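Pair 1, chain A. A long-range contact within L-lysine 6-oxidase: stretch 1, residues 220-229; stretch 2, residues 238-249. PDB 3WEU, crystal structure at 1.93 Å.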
# COMPACT_ATOMS: atom_id res chain seq x y z
N ASP A 220 14.21 -20.34 5.26
CA ASP A 220 15.00 -21.53 5.16
C ASP A 220 15.54 -21.95 6.50
O ASP A 220 16.45 -22.74 6.59
CB ASP A 220 16.10 -21.44 4.09
CG ASP A 220 17.18 -20.42 4.38
OD1 ASP A 220 17.16 -19.75 5.44
OD2 ASP A 220 17.99 -20.25 3.44
N ILE A 221 14.89 -21.47 7.56
CA ILE A 221 15.00 -22.10 8.87
C ILE A 221 14.51 -23.52 8.74
O ILE A 221 13.69 -23.78 7.89
CB ILE A 221 14.13 -21.31 9.91
CG1 ILE A 221 14.70 -19.92 10.18
CG2 ILE A 221 13.91 -22.10 11.21
CD1 ILE A 221 15.99 -19.96 11.05
N SER A 222 15.03 -24.42 9.58
CA SER A 222 14.54 -25.79 9.64
C SER A 222 14.95 -26.42 10.94
O SER A 222 15.79 -25.88 11.71
CB SER A 222 15.12 -26.63 8.50
OG SER A 222 16.50 -26.85 8.69
N ASP A 223 14.38 -27.56 11.21
CA ASP A 223 14.86 -28.44 12.28
C ASP A 223 14.48 -29.89 11.96
O ASP A 223 13.64 -30.11 11.07
CB ASP A 223 14.22 -28.04 13.64
CG ASP A 223 12.75 -28.40 13.73
OD1 ASP A 223 11.94 -27.60 13.25
OD2 ASP A 223 12.42 -29.47 14.35
N GLY A 224 15.11 -30.84 12.64
CA GLY A 224 14.81 -32.24 12.44
C GLY A 224 15.74 -33.24 13.04
O GLY A 224 16.57 -32.93 13.87
N SER A 225 15.56 -34.50 12.62
CA SER A 225 16.15 -35.59 13.28
C SER A 225 17.54 -35.87 12.80
O SER A 225 17.87 -35.66 11.60
CB SER A 225 15.31 -36.87 13.02
OG SER A 225 15.17 -37.09 11.62
N VAL A 226 18.33 -36.41 13.72
CA VAL A 226 19.68 -36.86 13.45
C VAL A 226 19.68 -38.33 13.80
O VAL A 226 19.37 -38.67 14.91
CB VAL A 226 20.77 -36.12 14.24
CG1 VAL A 226 22.17 -36.69 14.00
CG2 VAL A 226 20.76 -34.66 13.83
N THR A 227 20.13 -39.16 12.85
CA THR A 227 20.33 -40.60 13.12
C THR A 227 21.75 -41.00 12.79
O THR A 227 22.27 -40.62 11.78
CB THR A 227 19.33 -41.47 12.28
OG1 THR A 227 18.02 -41.02 12.56
CG2 THR A 227 19.42 -42.98 12.71
N CYS A 228 22.37 -41.72 13.70
CA CYS A 228 23.71 -42.18 13.56
C CYS A 228 23.71 -43.68 13.62
O CYS A 228 23.34 -44.26 14.64
CB CYS A 228 24.58 -41.73 14.72
SG CYS A 228 26.31 -42.13 14.58
N VAL A 229 24.22 -44.30 12.56
CA VAL A 229 24.42 -45.79 12.52
C VAL A 229 25.92 -46.04 12.45
O VAL A 229 26.60 -45.61 11.52
CB VAL A 229 23.75 -46.42 11.29
CG1 VAL A 229 23.99 -47.94 11.23
CG2 VAL A 229 22.25 -46.13 11.24
N GLU A 238 24.99 -50.48 15.64
CA GLU A 238 24.13 -49.78 16.61
C GLU A 238 23.72 -48.45 16.07
O GLU A 238 24.44 -47.84 15.26
CB GLU A 238 24.84 -49.65 17.96
CG GLU A 238 25.01 -50.98 18.63
CD GLU A 238 25.77 -50.84 19.93
OE1 GLU A 238 26.95 -50.56 19.87
OE2 GLU A 238 25.16 -51.02 20.99
N THR A 239 22.56 -47.99 16.53
CA THR A 239 21.98 -46.76 16.05
C THR A 239 21.66 -45.87 17.26
O THR A 239 21.26 -46.37 18.32
CB THR A 239 20.71 -47.06 15.26
OG1 THR A 239 21.07 -47.81 14.09
CG2 THR A 239 20.02 -45.78 14.84
N SER A 240 21.83 -44.57 17.10
CA SER A 240 21.44 -43.65 18.18
C SER A 240 21.01 -42.34 17.51
O SER A 240 21.26 -42.14 16.30
CB SER A 240 22.59 -43.53 19.17
OG SER A 240 22.39 -42.49 20.09
N THR A 241 20.29 -41.49 18.23
CA THR A 241 19.59 -40.37 17.58
C THR A 241 19.75 -39.06 18.41
O THR A 241 20.09 -39.12 19.63
CB THR A 241 18.10 -40.62 17.43
OG1 THR A 241 17.60 -40.96 18.72
CG2 THR A 241 17.80 -41.74 16.42
N ALA A 242 19.46 -37.95 17.73
CA ALA A 242 19.48 -36.62 18.30
C ALA A 242 18.58 -35.79 17.44
O ALA A 242 17.85 -36.32 16.58
CB ALA A 242 20.93 -36.07 18.31
N TRP A 243 18.58 -34.48 17.69
CA TRP A 243 17.81 -33.53 16.96
C TRP A 243 18.73 -32.40 16.54
O TRP A 243 19.85 -32.23 17.08
CB TRP A 243 16.63 -33.01 17.79
CG TRP A 243 15.47 -32.62 16.98
CD1 TRP A 243 15.14 -31.38 16.59
CD2 TRP A 243 14.47 -33.49 16.42
NE1 TRP A 243 14.03 -31.39 15.80
CE2 TRP A 243 13.58 -32.68 15.71
CE3 TRP A 243 14.24 -34.85 16.47
CZ2 TRP A 243 12.44 -33.20 15.06
CZ3 TRP A 243 13.13 -35.38 15.79
CH2 TRP A 243 12.25 -34.56 15.12
N MET A 244 18.25 -31.62 15.59
CA MET A 244 18.99 -30.52 15.05
C MET A 244 18.07 -29.33 14.82
O MET A 244 16.99 -29.47 14.23
CB MET A 244 19.63 -30.96 13.71
CG MET A 244 20.34 -29.86 12.98
SD MET A 244 21.86 -29.51 13.82
CE MET A 244 22.18 -27.93 13.16
N VAL A 245 18.53 -28.13 15.19
CA VAL A 245 17.76 -26.93 14.97
C VAL A 245 18.61 -25.87 14.30
O VAL A 245 19.74 -25.64 14.68
CB VAL A 245 17.25 -26.40 16.32
CG1 VAL A 245 16.44 -25.13 16.11
CG2 VAL A 245 16.40 -27.48 16.97
N VAL A 246 18.04 -25.19 13.33
CA VAL A 246 18.68 -24.07 12.67
C VAL A 246 18.02 -22.74 13.16
O VAL A 246 16.78 -22.62 13.19
CB VAL A 246 18.60 -24.14 11.17
CG1 VAL A 246 19.36 -22.96 10.57
CG2 VAL A 246 19.19 -25.42 10.67
N GLY A 247 18.86 -21.83 13.63
CA GLY A 247 18.43 -20.50 13.99
C GLY A 247 18.99 -19.43 13.10
O GLY A 247 19.98 -19.62 12.34
N SER A 248 18.46 -18.25 13.29
CA SER A 248 18.98 -17.06 12.63
C SER A 248 20.29 -16.67 13.34
O SER A 248 20.67 -17.29 14.34
CB SER A 248 17.94 -15.95 12.66
OG SER A 248 17.57 -15.60 13.99
N PRO A 249 21.08 -15.75 12.76
CA PRO A 249 22.39 -15.55 13.36
C PRO A 249 22.38 -15.11 14.84
O PRO A 249 21.43 -14.45 15.28
CB PRO A 249 23.02 -14.50 12.50
CG PRO A 249 22.32 -14.62 11.15
CD PRO A 249 20.90 -14.92 11.58

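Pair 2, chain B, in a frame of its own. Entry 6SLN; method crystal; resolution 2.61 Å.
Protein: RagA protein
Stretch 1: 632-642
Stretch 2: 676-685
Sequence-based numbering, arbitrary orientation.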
# COMPACT_ATOMS: atom_id res chain seq x y z
N LEU B 632 -56.25 -8.92 -15.58
CA LEU B 632 -55.66 -8.49 -16.84
C LEU B 632 -54.83 -7.24 -16.54
O LEU B 632 -55.28 -6.36 -15.80
CB LEU B 632 -56.77 -8.23 -17.87
CG LEU B 632 -56.57 -7.81 -19.33
CD1 LEU B 632 -56.10 -6.38 -19.43
CD2 LEU B 632 -55.60 -8.73 -20.02
N LYS B 633 -53.61 -7.19 -17.07
CA LYS B 633 -52.70 -6.10 -16.73
C LYS B 633 -51.84 -5.77 -17.94
O LYS B 633 -51.33 -6.67 -18.61
CB LYS B 633 -51.81 -6.48 -15.53
CG LYS B 633 -51.42 -7.95 -15.46
CD LYS B 633 -51.03 -8.38 -14.05
CE LYS B 633 -49.61 -7.95 -13.68
NZ LYS B 633 -48.53 -8.74 -14.35
N MET B 634 -51.67 -4.47 -18.21
CA MET B 634 -50.69 -4.06 -19.19
C MET B 634 -49.97 -2.80 -18.74
O MET B 634 -50.52 -1.97 -18.02
CB MET B 634 -51.31 -3.83 -20.56
CG MET B 634 -52.32 -2.73 -20.60
SD MET B 634 -53.37 -3.00 -22.03
CE MET B 634 -54.33 -4.41 -21.49
N SER B 635 -48.72 -2.68 -19.19
CA SER B 635 -47.83 -1.59 -18.84
C SER B 635 -47.17 -1.07 -20.11
O SER B 635 -46.93 -1.81 -21.07
CB SER B 635 -46.74 -2.06 -17.86
OG SER B 635 -45.54 -2.41 -18.55
N TYR B 636 -46.88 0.22 -20.11
CA TYR B 636 -45.93 0.77 -21.06
C TYR B 636 -45.10 1.81 -20.36
O TYR B 636 -45.62 2.61 -19.58
CB TYR B 636 -46.59 1.39 -22.28
CG TYR B 636 -45.54 1.91 -23.21
CD1 TYR B 636 -44.81 1.04 -24.02
CD2 TYR B 636 -45.21 3.26 -23.25
CE1 TYR B 636 -43.82 1.50 -24.85
CE2 TYR B 636 -44.21 3.73 -24.08
CZ TYR B 636 -43.52 2.84 -24.88
OH TYR B 636 -42.52 3.28 -25.71
N GLY B 637 -43.81 1.81 -20.64
CA GLY B 637 -42.95 2.75 -19.94
C GLY B 637 -41.55 2.74 -20.50
O GLY B 637 -41.17 1.85 -21.26
N THR B 638 -40.79 3.75 -20.10
CA THR B 638 -39.41 3.92 -20.48
C THR B 638 -38.52 3.81 -19.25
O THR B 638 -38.92 4.17 -18.14
CB THR B 638 -39.16 5.28 -21.14
OG1 THR B 638 -39.69 6.32 -20.31
CG2 THR B 638 -39.85 5.31 -22.47
N THR B 639 -37.31 3.30 -19.48
CA THR B 639 -36.35 3.06 -18.42
C THR B 639 -34.96 3.34 -18.97
O THR B 639 -34.71 3.14 -20.16
CB THR B 639 -36.41 1.61 -17.91
OG1 THR B 639 -36.10 0.73 -19.00
CG2 THR B 639 -37.79 1.26 -17.33
N GLY B 640 -34.08 3.79 -18.11
CA GLY B 640 -32.72 4.05 -18.51
C GLY B 640 -31.79 2.90 -18.17
O GLY B 640 -32.10 2.05 -17.33
N ASN B 641 -30.66 2.87 -18.88
CA ASN B 641 -29.57 1.96 -18.59
C ASN B 641 -28.29 2.76 -18.73
O ASN B 641 -28.10 3.47 -19.72
CB ASN B 641 -29.57 0.75 -19.54
CG ASN B 641 -28.47 -0.27 -19.17
OD1 ASN B 641 -27.81 -0.14 -18.15
ND2 ASN B 641 -28.27 -1.26 -20.02
N SER B 642 -27.41 2.65 -17.72
CA SER B 642 -26.17 3.40 -17.73
C SER B 642 -25.03 2.59 -17.14
O SER B 642 -23.98 3.17 -16.79
CB SER B 642 -26.30 4.70 -16.96
OG SER B 642 -26.98 4.46 -15.75
N SER B 676 -24.60 9.54 -23.59
CA SER B 676 -25.74 9.73 -22.71
C SER B 676 -26.36 8.37 -22.39
O SER B 676 -25.83 7.32 -22.76
CB SER B 676 -26.75 10.71 -23.34
OG SER B 676 -27.73 11.16 -22.40
N TRP B 677 -27.47 8.41 -21.65
CA TRP B 677 -28.20 7.20 -21.30
C TRP B 677 -28.54 6.37 -22.53
O TRP B 677 -28.85 6.91 -23.59
CB TRP B 677 -29.50 7.56 -20.60
CG TRP B 677 -29.30 8.13 -19.29
CD1 TRP B 677 -28.93 9.41 -19.00
CD2 TRP B 677 -29.46 7.46 -18.04
NE1 TRP B 677 -28.85 9.58 -17.64
CE2 TRP B 677 -29.17 8.40 -17.03
CE3 TRP B 677 -29.84 6.17 -17.68
CZ2 TRP B 677 -29.23 8.07 -15.67
CZ3 TRP B 677 -29.91 5.85 -16.33
CH2 TRP B 677 -29.60 6.80 -15.35
N GLU B 678 -28.48 5.05 -22.36
CA GLU B 678 -29.19 4.13 -23.24
C GLU B 678 -30.65 4.08 -22.79
O GLU B 678 -30.93 3.95 -21.60
CB GLU B 678 -28.53 2.76 -23.20
CG GLU B 678 -29.35 1.60 -23.74
CD GLU B 678 -28.60 0.26 -23.62
OE1 GLU B 678 -27.57 0.12 -24.33
OE2 GLU B 678 -29.03 -0.64 -22.83
N LYS B 679 -31.57 4.26 -23.72
CA LYS B 679 -32.97 4.42 -23.36
C LYS B 679 -33.77 3.22 -23.85
O LYS B 679 -33.69 2.83 -25.02
CB LYS B 679 -33.53 5.74 -23.88
CG LYS B 679 -33.01 6.93 -23.05
CD LYS B 679 -33.67 8.26 -23.38
CE LYS B 679 -32.86 9.07 -24.40
NZ LYS B 679 -31.42 9.25 -24.05
N GLN B 680 -34.50 2.61 -22.93
CA GLN B 680 -35.27 1.42 -23.18
C GLN B 680 -36.74 1.73 -22.95
O GLN B 680 -37.10 2.56 -22.11
CB GLN B 680 -34.84 0.28 -22.27
CG GLN B 680 -33.63 -0.46 -22.80
CD GLN B 680 -33.26 -1.69 -21.99
OE1 GLN B 680 -34.11 -2.37 -21.41
NE2 GLN B 680 -31.96 -1.96 -21.93
N SER B 681 -37.59 1.06 -23.73
CA SER B 681 -39.02 1.04 -23.48
C SER B 681 -39.46 -0.41 -23.37
O SER B 681 -38.80 -1.31 -23.88
CB SER B 681 -39.79 1.76 -24.59
OG SER B 681 -39.68 1.06 -25.81
N GLN B 682 -40.58 -0.63 -22.69
CA GLN B 682 -41.10 -1.99 -22.55
C GLN B 682 -42.62 -1.94 -22.47
O GLN B 682 -43.18 -1.42 -21.51
CB GLN B 682 -40.53 -2.68 -21.32
CG GLN B 682 -40.70 -4.18 -21.38
CD GLN B 682 -40.65 -4.84 -20.02
OE1 GLN B 682 -41.56 -5.57 -19.65
NE2 GLN B 682 -39.58 -4.58 -19.27
N PHE B 683 -43.26 -2.52 -23.48
CA PHE B 683 -44.68 -2.78 -23.45
C PHE B 683 -44.89 -4.19 -22.91
O PHE B 683 -44.20 -5.12 -23.32
CB PHE B 683 -45.28 -2.64 -24.85
CG PHE B 683 -46.66 -3.21 -24.98
CD1 PHE B 683 -47.72 -2.66 -24.30
CD2 PHE B 683 -46.88 -4.31 -25.80
CE1 PHE B 683 -49.00 -3.19 -24.44
CE2 PHE B 683 -48.16 -4.85 -25.94
CZ PHE B 683 -49.21 -4.28 -25.26
N ASN B 684 -45.81 -4.33 -21.96
CA ASN B 684 -46.04 -5.61 -21.32
C ASN B 684 -47.53 -5.82 -21.14
O ASN B 684 -48.21 -4.94 -20.63
CB ASN B 684 -45.34 -5.70 -19.96
CG ASN B 684 -45.34 -7.10 -19.40
OD1 ASN B 684 -44.36 -7.83 -19.54
ND2 ASN B 684 -46.46 -7.50 -18.81
N PHE B 685 -48.01 -6.99 -21.56
CA PHE B 685 -49.43 -7.33 -21.49
C PHE B 685 -49.57 -8.68 -20.80
O PHE B 685 -49.04 -9.68 -21.30
CB PHE B 685 -50.05 -7.38 -22.89
CG PHE B 685 -51.41 -7.98 -22.90
CD1 PHE B 685 -51.59 -9.34 -23.09
CD2 PHE B 685 -52.52 -7.18 -22.72
CE1 PHE B 685 -52.85 -9.90 -23.09
CE2 PHE B 685 -53.79 -7.72 -22.72
CZ PHE B 685 -53.95 -9.09 -22.91

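Where do the two contacts differ most? They part at the position shared by A:Trp243 and B:Ser681 and at the one diagonal to it on the other strand, shared by A:Asp223 and B:Tyr636. In pair 1 the indole of A:Trp243 lies across the neighbouring strand, with A:Ser225 CA and A:Gly224 O over one ring face, and its A:Trp243 NE1 donates a hydrogen bond of 2.9 Å to A:Asp223 OD2, which sits at the ring edge. In pair 2 the large ring comes from the other strand: B:Tyr636, the match of A:Asp223, reaches toward the small B:Ser681, its B:Tyr636 OH lying 3.3 Å from B:Ser681 CB. One arrangement joins a ring to a carboxylate through a directed bond; the other sets a phenol against a serine by close packing.

What backbone do they share? Both are antiparallel strand pairs, with angles of 149° and 152° between the strand directions, and 14 central residues superpose with an RMSD of 0.7 Å. Hydrogen-bonded and non-hydrogen-bonded positions alternate along each ladder. In pair 1, A:Val226 N to A:Ala242 O and A:Ala242 N to A:Val226 O are both 2.9 Å; at the matching positions of pair 2, B:Thr639 N to B:Gln680 O is 2.7 Å and B:Gln680 N to B:Thr639 O is 2.8 Å. A glycine occupies the same place in both, A:Gly224 and B:Gly637.

How is the sheet face carrying A:Val226 and B:Thr639 filled? Pair 1 uses apolar groups: A:Val226 CB lies 4.1 Å from A:Ala242 CB, and A:Val226 CG2 lies 3.9 Å from A:Met244 CB. Pair 2 places B:Thr639 against B:Gln680, with B:Thr639 OG1 3.5 Å from B:Gln680 CB. Two residues along, on the same face, A:Cys228 and A:Ser240 are matched by B:Asn641 and B:Glu678, whose longer side chains meet in a hydrogen bond of 3.0 Å from B:Asn641 ND2 to B:Glu678 OE2. Thus the main-chain ladder of pair 2 gains a polar side-chain link on this face.

What happens where A:Thr227 coincides with B:Gly640? In pair 1 the threonine side chain packs along its partner strand, A:Thr227 CG2 lying 3.6 Å from A:Thr239 CG2. In pair 2 the space beside the glycine is taken by B:Trp677, whose CE3 is 3.7 Å from B:Gly640 CA; an ideal CB on B:Gly640 would fall 2.5 Å from B:Trp677 CE3, a clash. The same indole extends to B:Ser642, whose CB sits over the face of the six-membered ring, 4.0 Å from B:Ser642 CB to the B:Trp677 ring centroid. Each pair therefore lays a tryptophan against the opposing strand, but from positions that do not match.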